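Pirin family protein (PDB 6D0P) probably acts as a metal-dependent quercetin 2,3-dioxygenase of the pirin family, opening the flavonol with molecular oxygen at a metal site in its N-terminal cupin domain. Local coordinates at residues Leu44-Pro49 and Glu124-Trp129; Pro24-Phe29 and Glu224-Ala229. All coordinates share one frame; numbering follows the deposited sequence. Where two conformers were deposited one is given.

How the contacts relate
Both contacts involve one antiparallel sheet of the N-terminal cupin domain, in which strand 23-30 lies beside strand 41-52 and strand 41-52 beside strand 121-131. Contact 1 joins the latter two inside the sheet; contact 2 carries strand 23-30 across to strand 227-231 of the C-terminal cupin domain. Their centres are about 9 Å apart, and they touch where Leu28 N probably donates to Leu44 O (2.7 Å). Along the chain the order is 24-29, 44-49, 124-129, 224-229, so contact 1 is nested within the loop closed by contact 2. Sheet pairing near the manganese and inter-domain packing thus meet through two adjacent strands.

Contact 1 (Leu44-Pro49 and Glu124-Trp129); sequences LDYAAP and EMVQLW
Leu44-Pro49 and Glu124-Trp129 run antiparallel, their segment axes 179° apart and 4.8 Å at closest approach. Asp45 pairs with Gln127 and Ala47 with Met125 as hydrogen-bonded pairs; Asp45 N to Gln127 O measures 2.9 Å. On the face of the non-hydrogen-bonded pairs, Tyr46 has CG anti to its backbone N (chi1 172°). Its CD1 meets Val126 CG2 obliquely at 3.7 Å, and its OH donates to Glu124 OE2 (2.6 Å), reaching the anti side of the carboxylate. Lys247 forms a salt bridge with the same oxygen, which would help to hold the buried carboxylate charged. The CG of Pro49 packs on Glu124 CD at 3.7 Å, the two side chains lying side by side. These strands belong to the beta-barrel (jelly roll) of a cupin domain, and the other face of the sheet looks to the metal site: Gln127 NE2 bonds to Glu110, a manganese ligand, and to Thr73, while Gln127 OE1, lying in the plane of the indole, accepts from Trp129 NE1 (3.0 Å). On that same face Asp45 OD1 accepts from Asn27, and Ala47 CB rests against CG of selenomethionine Met125 at 3.9 Å.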
# COMPACT_ATOMS: atom_id res chain seq x y z
N LEU A 44 5.04 3.50 0.83
CA LEU A 44 3.63 3.91 0.75
C LEU A 44 3.58 5.29 0.11
O LEU A 44 4.18 6.28 0.63
CB LEU A 44 2.95 3.92 2.12
CG LEU A 44 1.42 4.01 2.10
CD1 LEU A 44 0.83 3.69 3.46
CD2 LEU A 44 0.94 5.39 1.65
N ASP A 45 2.90 5.33 -1.04
CA ASP A 45 2.65 6.58 -1.77
C ASP A 45 1.14 6.85 -1.73
O ASP A 45 0.33 5.98 -2.11
CB ASP A 45 3.09 6.51 -3.22
CG ASP A 45 4.57 6.74 -3.46
OD1 ASP A 45 5.24 7.26 -2.53
OD2 ASP A 45 5.02 6.43 -4.60
N TYR A 46 0.77 8.04 -1.30
CA TYR A 46 -0.64 8.39 -1.23
C TYR A 46 -0.99 9.50 -2.23
O TYR A 46 -0.51 10.63 -2.11
CB TYR A 46 -1.01 8.83 0.19
CG TYR A 46 -2.38 9.40 0.37
CD1 TYR A 46 -3.50 8.80 -0.19
CD2 TYR A 46 -2.59 10.52 1.16
CE1 TYR A 46 -4.78 9.31 0.01
CE2 TYR A 46 -3.86 11.04 1.37
CZ TYR A 46 -4.96 10.44 0.79
OH TYR A 46 -6.22 10.95 0.98
N ALA A 47 -1.82 9.18 -3.21
CA ALA A 47 -2.34 10.21 -4.09
C ALA A 47 -3.58 10.80 -3.41
O ALA A 47 -4.67 10.20 -3.47
CB ALA A 47 -2.69 9.64 -5.44
N ALA A 48 -3.40 11.89 -2.68
CA ALA A 48 -4.51 12.58 -2.07
C ALA A 48 -5.43 13.11 -3.18
O ALA A 48 -4.96 13.29 -4.30
CB ALA A 48 -4.00 13.69 -1.19
N PRO A 49 -6.70 13.36 -2.87
CA PRO A 49 -7.69 13.79 -3.90
C PRO A 49 -7.15 14.92 -4.78
O PRO A 49 -6.74 15.97 -4.28
CB PRO A 49 -8.92 14.22 -3.10
CG PRO A 49 -8.85 13.34 -1.87
CD PRO A 49 -7.37 13.24 -1.56
N GLU A 124 -7.99 9.53 -6.22
CA GLU A 124 -7.41 9.30 -4.91
C GLU A 124 -7.05 7.82 -4.83
O GLU A 124 -7.90 6.97 -5.11
CB GLU A 124 -8.39 9.69 -3.80
CG GLU A 124 -7.82 9.51 -2.39
CD GLU A 124 -8.83 9.74 -1.26
OE1 GLU A 124 -10.06 9.71 -1.56
OE2 GLU A 124 -8.38 9.93 -0.08
N MSE A 125 -5.81 7.51 -4.46
CA MSE A 125 -5.38 6.12 -4.35
C MSE A 125 -4.21 6.00 -3.45
O MSE A 125 -3.60 6.99 -3.08
CB MSE A 125 -5.07 5.52 -5.73
CG MSE A 125 -3.83 6.08 -6.42
SE MSE A 125 -3.04 4.77 -7.69
CE MSE A 125 -1.39 4.61 -6.63
N VAL A 126 -3.92 4.76 -3.05
CA VAL A 126 -2.72 4.41 -2.28
C VAL A 126 -1.99 3.30 -3.04
O VAL A 126 -2.66 2.36 -3.59
CB VAL A 126 -3.06 3.95 -0.85
CG1 VAL A 126 -1.93 3.12 -0.24
CG2 VAL A 126 -3.39 5.13 0.04
N GLN A 127 -0.68 3.43 -3.15
CA GLN A 127 0.16 2.32 -3.61
C GLN A 127 1.14 1.96 -2.49
O GLN A 127 1.88 2.81 -1.96
CB GLN A 127 0.90 2.56 -4.94
CG GLN A 127 1.69 1.31 -5.37
CD GLN A 127 2.16 1.29 -6.81
OE1 GLN A 127 3.37 1.38 -7.08
NE2 GLN A 127 1.21 1.17 -7.74
N LEU A 128 1.07 0.69 -2.09
CA LEU A 128 1.88 0.12 -1.04
C LEU A 128 2.78 -0.97 -1.62
O LEU A 128 2.30 -1.87 -2.33
CB LEU A 128 0.92 -0.47 0.00
CG LEU A 128 1.56 -1.32 1.11
CD1 LEU A 128 2.29 -0.44 2.09
CD2 LEU A 128 0.50 -2.12 1.86
N TRP A 129 4.07 -0.91 -1.34
CA TRP A 129 4.97 -1.97 -1.72
C TRP A 129 5.19 -2.86 -0.49
O TRP A 129 5.47 -2.34 0.59
CB TRP A 129 6.30 -1.41 -2.19
CG TRP A 129 6.27 -0.64 -3.47
CD1 TRP A 129 5.19 -0.19 -4.18
CD2 TRP A 129 7.43 -0.15 -4.15
NE1 TRP A 129 5.61 0.48 -5.29
CE2 TRP A 129 6.98 0.53 -5.30
CE3 TRP A 129 8.81 -0.28 -3.94
CZ2 TRP A 129 7.86 1.11 -6.21
CZ3 TRP A 129 9.68 0.28 -4.84
CH2 TRP A 129 9.21 0.98 -5.95

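Contact 2 (Pro24-Phe29 and Glu224-Ala229); sequences PVYNLF and EGKTVA
Lys226 lays its side chain over one face of the Tyr26 ring, and its path can be followed atom by atom. CB lies 4.2 Å from Leu28 CD2, and that methyl also touches the lysine's carbonyl O. CG is anti to the carbonyl carbon, and beyond it the chain runs extended to CD. CD then stands 4.1 Å from the centroid of the Tyr26 ring, only 14° off its normal, a CH-pi contact on the CD2-CE2 side. CE comes to Tyr26 CZ at 4.1 Å. A bend at chi4 (-63°) turns NZ down toward the ring, offset to its rim at CE1 and CZ, 4.0 Å from the Tyr26 centroid and 23° off the normal: a cation-pi contact, in the conformer described. Farther along, Val228 CG1 presses on Leu28 O at 3.3 Å, while Val228 CG2 meets Phe29 CD2 at 4.0 Å, the side chains crossing at about a right angle. Leu28 and Phe29 form a classic beta bulge opposite Leu44; Lys226 and Thr227 form a G1 bulge opposite Val210. The contact packs strand 23-30 of the N-terminal cupin domain, flanked by strands 17-19 and 41-52, against the turn at Lys226 and the start of strand 227-231 of the C-terminal one, which lies between strands 7-12 and 205-210.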
# COMPACT_ATOMS: atom_id res chain seq x y z
N PRO A 24 -0.09 12.16 -8.55
CA PRO A 24 0.44 13.20 -7.68
C PRO A 24 0.41 12.64 -6.26
O PRO A 24 -0.66 12.60 -5.66
CB PRO A 24 -0.50 14.38 -7.88
CG PRO A 24 -1.83 13.76 -8.19
CD PRO A 24 -1.52 12.41 -8.84
N VAL A 25 1.56 12.20 -5.76
CA VAL A 25 1.60 11.46 -4.51
C VAL A 25 2.45 12.14 -3.43
O VAL A 25 3.37 12.91 -3.69
CB VAL A 25 2.14 10.04 -4.76
CG1 VAL A 25 1.22 9.22 -5.66
CG2 VAL A 25 3.55 10.07 -5.32
N TYR A 26 2.13 11.76 -2.20
CA TYR A 26 2.88 12.10 -1.01
C TYR A 26 3.46 10.78 -0.52
O TYR A 26 2.69 9.84 -0.21
CB TYR A 26 1.98 12.70 0.08
CG TYR A 26 1.31 13.98 -0.33
CD1 TYR A 26 0.14 13.98 -1.08
CD2 TYR A 26 1.89 15.20 -0.05
CE1 TYR A 26 -0.47 15.16 -1.49
CE2 TYR A 26 1.32 16.39 -0.47
CZ TYR A 26 0.12 16.37 -1.16
OH TYR A 26 -0.42 17.56 -1.55
N ASN A 27 4.77 10.66 -0.56
CA ASN A 27 5.43 9.48 -0.07
C ASN A 27 5.33 9.51 1.45
O ASN A 27 5.87 10.43 2.05
CB ASN A 27 6.90 9.40 -0.47
CG ASN A 27 7.55 8.17 0.12
OD1 ASN A 27 8.34 8.28 1.05
ND2 ASN A 27 7.12 7.01 -0.32
N LEU A 28 4.65 8.56 2.04
CA LEU A 28 4.47 8.58 3.51
C LEU A 28 5.57 7.75 4.20
O LEU A 28 5.89 8.03 5.36
CB LEU A 28 3.07 8.10 3.86
CG LEU A 28 1.96 8.93 3.22
CD1 LEU A 28 0.61 8.54 3.80
CD2 LEU A 28 2.22 10.42 3.40
N PHE A 29 6.11 6.76 3.52
CA PHE A 29 7.28 6.07 4.05
C PHE A 29 7.99 5.35 2.91
O PHE A 29 7.40 4.99 1.86
CB PHE A 29 6.96 5.15 5.24
CG PHE A 29 6.07 3.95 4.98
CD1 PHE A 29 6.53 2.85 4.28
CD2 PHE A 29 4.78 3.90 5.52
CE1 PHE A 29 5.69 1.75 4.08
CE2 PHE A 29 3.97 2.80 5.34
CZ PHE A 29 4.44 1.72 4.62
N GLU A 224 -2.21 13.69 12.57
CA GLU A 224 -2.96 14.38 11.52
C GLU A 224 -2.78 13.65 10.18
O GLU A 224 -2.09 12.63 10.10
CB GLU A 224 -2.44 15.82 11.40
CG GLU A 224 -2.41 16.55 12.74
CD GLU A 224 -3.79 16.95 13.24
OE1 GLU A 224 -4.57 17.52 12.42
OE2 GLU A 224 -4.07 16.72 14.45
N GLY A 225 -3.34 14.23 9.12
CA GLY A 225 -3.29 13.62 7.78
C GLY A 225 -1.89 13.57 7.19
O GLY A 225 -1.01 14.35 7.55
N LYS A 226 -1.74 12.62 6.28
CA LYS A 226 -0.49 12.39 5.57
C LYS A 226 0.59 12.01 6.58
O LYS A 226 1.72 12.50 6.49
CB LYS A 226 -0.05 13.63 4.78
CG LYS A 226 -1.08 14.27 3.85
CD LYS A 226 -0.52 15.46 3.10
CE LYS A 226 -1.56 16.44 2.60
NZ LYS A 226 -2.48 15.83 1.62
N THR A 227 0.23 11.16 7.56
CA THR A 227 1.18 10.79 8.63
C THR A 227 1.25 9.27 8.80
O THR A 227 0.23 8.55 8.64
CB THR A 227 0.75 11.39 9.98
OG1 THR A 227 0.78 12.83 9.94
CG2 THR A 227 1.65 10.98 11.13
N VAL A 228 2.44 8.78 9.10
CA VAL A 228 2.62 7.40 9.53
C VAL A 228 3.22 7.41 10.94
O VAL A 228 4.19 8.11 11.20
CB VAL A 228 3.49 6.56 8.58
CG1 VAL A 228 4.85 7.16 8.32
CG2 VAL A 228 3.65 5.14 9.11
N ALA A 229 2.60 6.65 11.83
CA ALA A 229 3.10 6.42 13.17
C ALA A 229 3.66 5.00 13.24
O ALA A 229 3.07 4.06 12.71
CB ALA A 229 2.01 6.61 14.19